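Side-chain contacts in oligopeptide ABC transporter OppAIV (Borrelia burgdorferi B31, PDB 4GL8), which probably binds oligopeptides outside the inner membrane and delivers them to an ABC transporter for uptake: residues K298-V303 against Y420-S425; S321-S326 against F494-S499; S344-F349 against I484-D489; F349-A354 against K394-I399. All coordinates share one frame; numbering follows the deposited sequence.

Contact 1 of 4, residues K298-V303 against Y420-S425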
# COMPACT_ATOMS: atom_id res chain seq x y z
N LYS A 298 -22.36 -16.57 -0.85
CA LYS A 298 -22.42 -17.83 -1.56
C LYS A 298 -22.44 -17.64 -3.07
O LYS A 298 -23.08 -16.70 -3.55
CB LYS A 298 -23.63 -18.63 -1.09
CG LYS A 298 -23.50 -19.01 0.37
CD LYS A 298 -24.61 -19.92 0.82
CE LYS A 298 -24.37 -20.44 2.23
NZ LYS A 298 -23.36 -21.53 2.26
N PRO A 299 -21.78 -18.54 -3.84
CA PRO A 299 -21.07 -19.75 -3.46
C PRO A 299 -19.54 -19.57 -3.32
O PRO A 299 -18.78 -20.53 -3.53
CB PRO A 299 -21.37 -20.67 -4.64
CG PRO A 299 -21.32 -19.74 -5.82
CD PRO A 299 -21.85 -18.42 -5.31
N LEU A 300 -19.09 -18.38 -2.91
CA LEU A 300 -17.67 -18.11 -2.78
C LEU A 300 -17.08 -18.80 -1.53
O LEU A 300 -15.86 -18.90 -1.40
CB LEU A 300 -17.39 -16.61 -2.80
CG LEU A 300 -17.92 -15.86 -4.04
CD1 LEU A 300 -17.71 -14.36 -3.93
CD2 LEU A 300 -17.22 -16.38 -5.28
N ASP A 301 -17.95 -19.33 -0.67
CA ASP A 301 -17.55 -20.16 0.45
C ASP A 301 -17.16 -21.58 0.01
O ASP A 301 -16.75 -22.38 0.84
CB ASP A 301 -18.67 -20.21 1.53
CG ASP A 301 -20.03 -20.64 0.99
OD1 ASP A 301 -20.21 -20.78 -0.22
OD2 ASP A 301 -20.96 -20.83 1.80
N ASN A 302 -17.30 -21.88 -1.28
CA ASN A 302 -17.02 -23.20 -1.83
C ASN A 302 -15.63 -23.22 -2.47
O ASN A 302 -15.45 -22.60 -3.52
CB ASN A 302 -18.09 -23.57 -2.87
CG ASN A 302 -18.03 -25.01 -3.30
OD1 ASN A 302 -16.97 -25.65 -3.34
ND2 ASN A 302 -19.17 -25.54 -3.62
N VAL A 303 -14.69 -23.94 -1.86
CA VAL A 303 -13.28 -23.92 -2.32
C VAL A 303 -13.16 -24.25 -3.81
O VAL A 303 -12.43 -23.57 -4.52
CB VAL A 303 -12.36 -24.79 -1.42
CG1 VAL A 303 -12.70 -26.28 -1.50
CG2 VAL A 303 -10.90 -24.59 -1.75
N TYR A 420 -19.00 -6.25 -0.57
CA TYR A 420 -18.72 -6.73 -1.90
C TYR A 420 -18.94 -8.23 -1.97
O TYR A 420 -19.11 -8.90 -0.95
CB TYR A 420 -17.28 -6.40 -2.33
CG TYR A 420 -16.17 -7.08 -1.55
CD1 TYR A 420 -15.74 -8.40 -1.87
CD2 TYR A 420 -15.52 -6.42 -0.51
CE1 TYR A 420 -14.71 -9.00 -1.16
CE2 TYR A 420 -14.50 -7.03 0.21
CZ TYR A 420 -14.09 -8.31 -0.13
OH TYR A 420 -13.06 -8.87 0.57
N GLU A 421 -18.96 -8.72 -3.21
CA GLU A 421 -19.08 -10.12 -3.50
C GLU A 421 -17.73 -10.55 -4.07
O GLU A 421 -17.01 -11.29 -3.43
CB GLU A 421 -20.28 -10.33 -4.45
CG GLU A 421 -21.61 -9.94 -3.77
CD GLU A 421 -22.86 -10.21 -4.63
OE1 GLU A 421 -22.76 -10.19 -5.86
OE2 GLU A 421 -23.95 -10.42 -4.07
N ILE A 422 -17.39 -10.03 -5.25
CA ILE A 422 -16.03 -10.10 -5.79
C ILE A 422 -15.53 -8.64 -5.94
O ILE A 422 -16.28 -7.75 -6.34
CB ILE A 422 -16.01 -10.83 -7.15
CG1 ILE A 422 -16.52 -12.26 -6.98
CG2 ILE A 422 -14.62 -10.84 -7.76
CD1 ILE A 422 -16.63 -13.02 -8.27
N ILE A 423 -14.29 -8.37 -5.60
CA ILE A 423 -13.78 -7.02 -5.75
C ILE A 423 -12.33 -7.04 -6.20
O ILE A 423 -11.48 -7.73 -5.60
CB ILE A 423 -13.95 -6.22 -4.45
CG1 ILE A 423 -13.72 -4.73 -4.67
CG2 ILE A 423 -13.04 -6.75 -3.33
CD1 ILE A 423 -14.29 -3.90 -3.54
N ARG A 424 -12.04 -6.29 -7.27
CA ARG A 424 -10.66 -6.07 -7.68
C ARG A 424 -9.86 -5.58 -6.51
O ARG A 424 -10.28 -4.70 -5.77
CB ARG A 424 -10.57 -5.07 -8.85
CG ARG A 424 -9.14 -4.69 -9.18
CD ARG A 424 -8.69 -3.40 -8.54
NE ARG A 424 -7.28 -3.48 -8.23
CZ ARG A 424 -6.55 -2.49 -7.72
NH1 ARG A 424 -7.09 -1.30 -7.43
NH2 ARG A 424 -5.27 -2.71 -7.46
N SER A 425 -8.67 -6.12 -6.35
CA SER A 425 -7.94 -5.90 -5.12
C SER A 425 -6.45 -5.93 -5.41
O SER A 425 -6.04 -5.68 -6.53
CB SER A 425 -8.42 -6.97 -4.11
OG SER A 425 -7.91 -6.77 -2.83
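The methyl CD1 of L300 packs against the start of strand 422-428 in a buried, largely apolar loop-to-strand contact. That strand pairs with strands 287-293 and 372-377, and the loop carrying L300 runs from strand 287-293 to helix 303-311. L300 sits in a type I turn spanning P299 to N302, closed by N302 N to P299 O (3.0 Å), and the peptide bond before P299 is cis. With its CG anti to the carbonyl carbon (chi1 -56°), L300 sends CD1 against the E421 carbonyl group and the I422 side chain. It lies 3.2 Å from the backbone carbonyl O of E421, a tight approach for a methyl, and 3.9 Å from I422 CG1. L372 also touches L300, so the leucine packs against residues of both strand 372-377 and strand 422-428. The E421 carboxylate reaches strand 372-377, where OE1 accepts from the backbone N of K373. Two residues past I422, R424 donates through NH1 to the backbone of the bound peptide. L300 O bonds to R306 NH2, a polar tie outside this contact; no hydrogen bond joins the two segments, and between them the contact rests on van der Waals packing.

Contact 2 of 4, residues S321-S326 against F494-S499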
# COMPACT_ATOMS: atom_id res chain seq x y z
N SER A 321 -1.55 -8.99 -23.47
CA SER A 321 -2.50 -8.40 -24.42
C SER A 321 -3.37 -7.31 -23.81
O SER A 321 -3.85 -6.45 -24.52
CB SER A 321 -3.40 -9.50 -25.01
N VAL A 322 -3.58 -7.32 -22.50
CA VAL A 322 -4.45 -6.32 -21.87
C VAL A 322 -3.69 -5.26 -21.09
O VAL A 322 -3.96 -4.07 -21.24
CB VAL A 322 -5.45 -6.99 -20.91
CG1 VAL A 322 -6.38 -5.93 -20.31
CG2 VAL A 322 -6.22 -8.09 -21.62
N LEU A 323 -2.80 -5.68 -20.21
CA LEU A 323 -1.92 -4.76 -19.53
C LEU A 323 -0.83 -4.34 -20.49
O LEU A 323 -0.50 -3.16 -20.58
CB LEU A 323 -1.29 -5.41 -18.29
CG LEU A 323 -2.26 -5.82 -17.18
CD1 LEU A 323 -1.50 -6.28 -15.95
CD2 LEU A 323 -3.18 -4.66 -16.84
N ASN A 324 -0.26 -5.31 -21.19
CA ASN A 324 0.82 -5.09 -22.13
C ASN A 324 1.93 -4.25 -21.48
O ASN A 324 2.44 -3.30 -22.09
CB ASN A 324 0.25 -4.36 -23.35
CG ASN A 324 1.27 -4.20 -24.45
OD1 ASN A 324 2.18 -5.01 -24.59
ND2 ASN A 324 1.14 -3.14 -25.23
N ASP A 325 2.27 -4.56 -20.23
CA ASP A 325 3.25 -3.74 -19.53
C ASP A 325 4.58 -4.45 -19.40
O ASP A 325 5.57 -3.99 -19.97
CB ASP A 325 2.74 -3.24 -18.17
CG ASP A 325 1.82 -4.23 -17.46
OD1 ASP A 325 1.95 -5.47 -17.68
OD2 ASP A 325 0.99 -3.77 -16.65
N SER A 326 4.58 -5.63 -18.79
CA SER A 326 5.79 -6.28 -18.21
C SER A 326 5.50 -6.80 -16.80
O SER A 326 6.37 -7.33 -16.13
CB SER A 326 7.05 -5.39 -18.16
OG SER A 326 7.04 -4.59 -16.97
N PHE A 494 -5.30 -14.80 -7.35
CA PHE A 494 -4.04 -14.08 -7.50
C PHE A 494 -3.68 -14.03 -8.98
O PHE A 494 -3.70 -15.05 -9.68
CB PHE A 494 -2.94 -14.78 -6.70
CG PHE A 494 -3.21 -14.82 -5.22
CD1 PHE A 494 -2.97 -13.72 -4.44
CD2 PHE A 494 -3.72 -15.96 -4.63
CE1 PHE A 494 -3.22 -13.76 -3.07
CE2 PHE A 494 -3.96 -16.02 -3.27
CZ PHE A 494 -3.73 -14.91 -2.49
N LEU A 495 -3.33 -12.84 -9.43
CA LEU A 495 -3.19 -12.57 -10.85
C LEU A 495 -1.79 -12.23 -11.34
O LEU A 495 -1.30 -12.83 -12.29
CB LEU A 495 -4.14 -11.44 -11.25
CG LEU A 495 -5.64 -11.78 -11.17
CD1 LEU A 495 -6.48 -10.54 -11.33
CD2 LEU A 495 -6.01 -12.78 -12.22
N ASN A 496 -1.16 -11.23 -10.75
CA ASN A 496 0.19 -10.90 -11.19
C ASN A 496 0.93 -10.06 -10.18
O ASN A 496 0.36 -9.60 -9.19
CB ASN A 496 0.17 -10.19 -12.55
CG ASN A 496 -0.71 -8.96 -12.54
OD1 ASN A 496 -0.40 -7.97 -11.89
ND2 ASN A 496 -1.82 -9.03 -13.28
N ILE A 497 2.23 -9.93 -10.43
CA ILE A 497 3.08 -9.02 -9.72
C ILE A 497 3.18 -7.81 -10.61
O ILE A 497 3.62 -7.90 -11.76
CB ILE A 497 4.50 -9.58 -9.54
CG1 ILE A 497 4.47 -10.99 -8.92
CG2 ILE A 497 5.34 -8.57 -8.76
CD1 ILE A 497 3.86 -11.10 -7.53
N THR A 498 2.81 -6.66 -10.07
CA THR A 498 2.54 -5.45 -10.87
C THR A 498 3.81 -4.78 -11.40
O THR A 498 4.84 -4.82 -10.75
CB THR A 498 1.76 -4.45 -9.99
OG1 THR A 498 0.40 -4.89 -9.87
CG2 THR A 498 1.82 -3.03 -10.56
N SER A 499 3.70 -4.17 -12.58
CA SER A 499 4.68 -3.20 -13.08
C SER A 499 3.96 -1.89 -13.34
O SER A 499 2.98 -1.89 -14.07
CB SER A 499 5.30 -3.67 -14.40
OG SER A 499 6.09 -4.83 -14.17
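L323, on the last turn of helix 315-323, reaches N496 of strand 492-504, which together with L495 forms a classic beta bulge facing S289 of strand 287-293. The touching parts run 74° apart end to end. The L323 and N496 side chains approach from opposite directions: the methyl CD1 of the leucine stops 3.8 Å from ND2 of the asparagine amide. N496 holds its CG between its own backbone N and carbonyl carbon (chi1 55°), which carries the amide to the helix side. L323 is also packed on I385, so its side chain touches both strand 492-504 and helix 380-397. After the helix, N324 leaves helical geometry with a positive phi of 50°, and the chain beyond it comes close to S499, the residue with the largest share of the buried surface. Two residues past N324, S326 brings its hydroxyl to that of S499. The backbone N of S499 bonds to the hydroxyl of S327, so the loop that follows the helix is tied to the strand at successive serines. S326 OG and S499 OG are hydrogen-bonded at 3.0 Å, the donor of the pair being undetermined, while S326 OG also lies 3.2 Å from S499 CB.

Contact 3 of 4, residues S344-F349 against I484-D489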
# COMPACT_ATOMS: atom_id res chain seq x y z
N SER A 344 7.52 -21.33 -8.27
CA SER A 344 6.44 -22.30 -8.10
C SER A 344 6.21 -22.98 -9.46
O SER A 344 6.33 -22.34 -10.52
CB SER A 344 5.17 -21.65 -7.54
OG SER A 344 4.63 -20.69 -8.42
N ASN A 345 5.90 -24.28 -9.44
CA ASN A 345 5.60 -25.01 -10.67
C ASN A 345 4.15 -24.83 -11.13
O ASN A 345 3.68 -25.56 -12.00
CB ASN A 345 5.88 -26.51 -10.47
N LEU A 346 3.45 -23.84 -10.57
CA LEU A 346 1.98 -23.82 -10.58
C LEU A 346 1.38 -23.36 -11.91
O LEU A 346 1.85 -22.42 -12.53
CB LEU A 346 1.44 -22.95 -9.44
CG LEU A 346 1.79 -23.42 -8.02
CD1 LEU A 346 1.42 -22.39 -6.97
CD2 LEU A 346 1.14 -24.76 -7.71
N SER A 347 0.32 -24.02 -12.33
CA SER A 347 -0.30 -23.70 -13.61
C SER A 347 -0.90 -22.27 -13.61
O SER A 347 -1.61 -21.88 -12.71
CB SER A 347 -1.35 -24.75 -13.99
OG SER A 347 -2.19 -24.24 -15.02
N LEU A 348 -0.59 -21.49 -14.63
CA LEU A 348 -1.09 -20.13 -14.74
C LEU A 348 -2.52 -20.06 -15.26
O LEU A 348 -3.14 -19.01 -15.20
CB LEU A 348 -0.18 -19.28 -15.62
CG LEU A 348 1.20 -18.96 -15.05
CD1 LEU A 348 1.98 -18.05 -16.00
CD2 LEU A 348 1.06 -18.29 -13.70
N PHE A 349 -3.03 -21.18 -15.76
CA PHE A 349 -4.28 -21.19 -16.49
C PHE A 349 -4.67 -22.62 -16.82
O PHE A 349 -3.85 -23.33 -17.40
CB PHE A 349 -4.10 -20.38 -17.79
CG PHE A 349 -5.26 -20.45 -18.74
CD1 PHE A 349 -5.05 -20.68 -20.10
CD2 PHE A 349 -6.54 -20.27 -18.30
CE1 PHE A 349 -6.11 -20.73 -20.99
CE2 PHE A 349 -7.62 -20.31 -19.16
CZ PHE A 349 -7.42 -20.55 -20.51
N ILE A 484 -0.65 -22.65 1.40
CA ILE A 484 -2.03 -22.85 1.82
C ILE A 484 -2.97 -21.89 1.08
O ILE A 484 -4.01 -22.32 0.58
CB ILE A 484 -2.21 -22.67 3.35
CG1 ILE A 484 -1.52 -23.79 4.12
CG2 ILE A 484 -3.68 -22.63 3.74
CD1 ILE A 484 -1.43 -23.49 5.59
N ILE A 485 -2.64 -20.61 1.03
CA ILE A 485 -3.49 -19.67 0.28
C ILE A 485 -3.39 -19.79 -1.26
O ILE A 485 -4.41 -19.68 -1.92
CB ILE A 485 -3.31 -18.21 0.73
CG1 ILE A 485 -1.90 -17.70 0.46
CG2 ILE A 485 -3.69 -18.11 2.21
CD1 ILE A 485 -1.62 -16.34 1.06
N ILE A 486 -2.21 -20.04 -1.81
CA ILE A 486 -2.08 -20.16 -3.28
C ILE A 486 -2.37 -21.52 -3.94
O ILE A 486 -2.71 -21.52 -5.11
CB ILE A 486 -0.74 -19.56 -3.84
CG1 ILE A 486 0.46 -20.46 -3.61
CG2 ILE A 486 -0.47 -18.19 -3.24
CD1 ILE A 486 1.74 -19.87 -4.17
N GLU A 487 -2.21 -22.65 -3.23
CA GLU A 487 -2.51 -24.00 -3.79
C GLU A 487 -3.68 -24.75 -3.15
O GLU A 487 -4.10 -25.76 -3.68
CB GLU A 487 -1.36 -25.01 -3.64
CG GLU A 487 0.07 -24.48 -3.73
CD GLU A 487 1.13 -25.62 -3.75
OE1 GLU A 487 2.30 -25.33 -3.47
OE2 GLU A 487 0.81 -26.80 -4.06
N ARG A 488 -4.16 -24.32 -1.98
CA ARG A 488 -5.16 -25.10 -1.25
C ARG A 488 -6.45 -24.35 -1.03
O ARG A 488 -7.48 -24.80 -1.46
CB ARG A 488 -4.60 -25.59 0.10
CG ARG A 488 -5.52 -26.56 0.83
CD ARG A 488 -4.84 -27.27 2.00
NE ARG A 488 -4.99 -26.56 3.27
CZ ARG A 488 -4.14 -26.64 4.30
NH1 ARG A 488 -4.38 -25.94 5.41
NH2 ARG A 488 -3.04 -27.41 4.25
N ASP A 489 -6.41 -23.22 -0.32
CA ASP A 489 -7.64 -22.52 0.06
C ASP A 489 -8.15 -21.52 -0.99
O ASP A 489 -9.34 -21.26 -1.01
CB ASP A 489 -7.49 -21.82 1.42
CG ASP A 489 -7.52 -22.80 2.61
OD1 ASP A 489 -7.66 -24.02 2.39
OD2 ASP A 489 -7.40 -22.32 3.76
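Apolar packing joins L346, in the loop before helix 351-361, to I486 and E487 on helix 471-489, next to an ST turn in the loop and a wide pi-type turn in the helix. Both methyls of L346 take part. CD1 meets I486 CD1 at 3.8 Å, the leucine and isoleucine side chains crossing at about a right angle, and also touches E487 CG; CD2 lies 4.1 Å from E487 CD, against the flank of the extended glutamate chain. I486 reaches the loop because its CG1 stands between the backbone N and carbonyl carbon (chi1 76°), so that CD1 is carried outward to the leucine. Polar links between the segments run through a third residue: R331 donates through NH1 to S347 O and through NH2 to I486 O, and its side chain also touches L346. One guanidinium thus bridges loop and helix beside the methyl contact. Within each segment, hydrogen bonds set the backbone. On the loop side, S347 OG accepts from F349 N at 3.3 Å, closing the ST turn. In the helix the carbonyl of I484 takes two donors, R488 N at 3.3 Å and D489 N at 2.7 Å.

Contact 4 of 4, residues F349-A354 against K394-I399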
# COMPACT_ATOMS: atom_id res chain seq x y z
N PHE A 349 -3.03 -21.18 -15.76
CA PHE A 349 -4.28 -21.19 -16.49
C PHE A 349 -4.67 -22.62 -16.82
O PHE A 349 -3.85 -23.33 -17.40
CB PHE A 349 -4.10 -20.38 -17.79
CG PHE A 349 -5.26 -20.45 -18.74
CD1 PHE A 349 -5.05 -20.68 -20.10
CD2 PHE A 349 -6.54 -20.27 -18.30
CE1 PHE A 349 -6.11 -20.73 -20.99
CE2 PHE A 349 -7.62 -20.31 -19.16
CZ PHE A 349 -7.42 -20.55 -20.51
N ASP A 350 -5.89 -23.05 -16.47
CA ASP A 350 -6.39 -24.39 -16.90
C ASP A 350 -7.89 -24.43 -16.96
O ASP A 350 -8.56 -24.72 -15.95
CB ASP A 350 -5.89 -25.51 -15.99
CG ASP A 350 -6.14 -26.89 -16.55
OD1 ASP A 350 -7.00 -27.09 -17.46
OD2 ASP A 350 -5.44 -27.81 -16.08
N ALA A 351 -8.41 -24.17 -18.15
CA ALA A 351 -9.84 -24.05 -18.35
C ALA A 351 -10.58 -25.38 -18.13
O ALA A 351 -11.70 -25.37 -17.61
CB ALA A 351 -10.15 -23.48 -19.74
N GLU A 352 -9.98 -26.49 -18.53
CA GLU A 352 -10.62 -27.80 -18.38
C GLU A 352 -10.77 -28.17 -16.91
O GLU A 352 -11.85 -28.61 -16.48
CB GLU A 352 -9.89 -28.87 -19.17
CG GLU A 352 -10.06 -28.73 -20.69
CD GLU A 352 -11.53 -28.72 -21.16
OE1 GLU A 352 -12.21 -29.76 -21.04
OE2 GLU A 352 -12.02 -27.68 -21.68
N MET A 353 -9.71 -27.95 -16.14
CA MET A 353 -9.77 -28.22 -14.74
C MET A 353 -10.74 -27.26 -14.03
O MET A 353 -11.46 -27.68 -13.16
CB MET A 353 -8.38 -28.17 -14.12
CG MET A 353 -8.41 -28.27 -12.61
SD MET A 353 -6.91 -28.83 -11.80
CE MET A 353 -5.64 -28.56 -13.05
N ALA A 354 -10.79 -25.99 -14.45
CA ALA A 354 -11.77 -25.02 -13.92
C ALA A 354 -13.22 -25.51 -14.10
O ALA A 354 -14.01 -25.59 -13.13
CB ALA A 354 -11.56 -23.66 -14.56
N LYS A 394 -17.04 -15.88 -18.50
CA LYS A 394 -18.11 -16.21 -19.42
C LYS A 394 -17.66 -17.29 -20.40
O LYS A 394 -18.27 -18.35 -20.49
CB LYS A 394 -18.62 -14.97 -20.16
CG LYS A 394 -19.70 -15.26 -21.19
CD LYS A 394 -20.84 -16.10 -20.60
CE LYS A 394 -22.10 -16.09 -21.47
NZ LYS A 394 -23.23 -16.72 -20.72
N LYS A 395 -16.57 -17.04 -21.11
CA LYS A 395 -16.03 -17.99 -22.08
C LYS A 395 -15.63 -19.35 -21.48
O LYS A 395 -15.97 -20.37 -22.04
CB LYS A 395 -14.81 -17.38 -22.78
CG LYS A 395 -14.24 -18.24 -23.90
CD LYS A 395 -13.42 -17.42 -24.91
CE LYS A 395 -12.19 -16.74 -24.30
NZ LYS A 395 -11.14 -17.69 -23.90
N ASN A 396 -14.93 -19.40 -20.36
CA ASN A 396 -14.37 -20.68 -19.88
C ASN A 396 -15.25 -21.43 -18.90
O ASN A 396 -15.10 -22.64 -18.76
CB ASN A 396 -13.01 -20.47 -19.23
CG ASN A 396 -12.00 -19.94 -20.21
OD1 ASN A 396 -11.99 -20.32 -21.36
ND2 ASN A 396 -11.12 -19.06 -19.74
N LEU A 397 -16.13 -20.72 -18.23
CA LEU A 397 -16.98 -21.31 -17.20
C LEU A 397 -18.46 -21.16 -17.52
O LEU A 397 -19.28 -21.82 -16.89
CB LEU A 397 -16.62 -20.67 -15.85
CG LEU A 397 -15.25 -20.99 -15.23
CD1 LEU A 397 -15.12 -20.37 -13.85
CD2 LEU A 397 -15.04 -22.49 -15.10
N ASN A 398 -18.81 -20.33 -18.51
CA ASN A 398 -20.21 -19.98 -18.80
C ASN A 398 -20.94 -19.42 -17.58
O ASN A 398 -22.11 -19.70 -17.37
CB ASN A 398 -20.98 -21.18 -19.36
CG ASN A 398 -22.26 -20.76 -20.06
OD1 ASN A 398 -22.34 -19.64 -20.56
ND2 ASN A 398 -23.27 -21.62 -20.07
N ILE A 399 -20.24 -18.61 -16.78
CA ILE A 399 -20.92 -17.83 -15.75
C ILE A 399 -20.88 -16.34 -16.08
O ILE A 399 -19.93 -15.88 -16.74
CB ILE A 399 -20.31 -18.06 -14.36
CG1 ILE A 399 -18.94 -17.45 -14.23
CG2 ILE A 399 -20.21 -19.56 -14.07
CD1 ILE A 399 -18.24 -17.88 -12.98
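F349 holds its CG anti to the backbone N (chi1 172°), which takes the ring towards N396, whose CG in turn lies anti to its own carbonyl carbon (chi1 -63°) and brings the amide across from the other helix. The two side chains meet from opposite directions, ring and amide planes inclined by 44°. N396 ND2 stands at the ring edge, near its plane, 3.8 Å from F349 CE2. That nitrogen is not spent on the ring: it donates to the backbone O of A312, which probably fixes the rotation of the amide. The other end of the same amide, OD1, lies 4.0 Å from A351 CB. This is packing between the first turn of helix 351-361 and the last turn of helix 380-397; the small side chains of A351 and A354 face the second helix and allow the close approach, with A351 CA 5.8 Å from N396 CA. D350 is the N-cap of the first helix, and its OD1 accepts a nearly straight bond from M353 N (3.1 Å), which arrives from above the carboxylate plane. One turn along from A351, A354 CB packs on L397 CD2 at 3.7 Å, and A312 touches both residues. From the last helical turn, K394 NZ donates to N398 OD1, just beyond it.

Overall arrangement
Contact 1 is buried; contacts 2, 3 and 4 are only partly so, and contact 4 lies farthest out, its centre about 31 Å from the centre of the chain. Contacts 1 and 2 belong to the same strand system. Contact 3 uses helix 471-489 and contact 2 the strand that follows it, 492-504, and the two touch through F494 against I485 and I486. Contacts 3 and 4 share F349, and contact 1 meets contact 3 where V303 packs on R488 and D489. A leucine methyl takes part in all four; contact 2 adds a serine hydrogen bond, and contact 4 an amide at a ring edge.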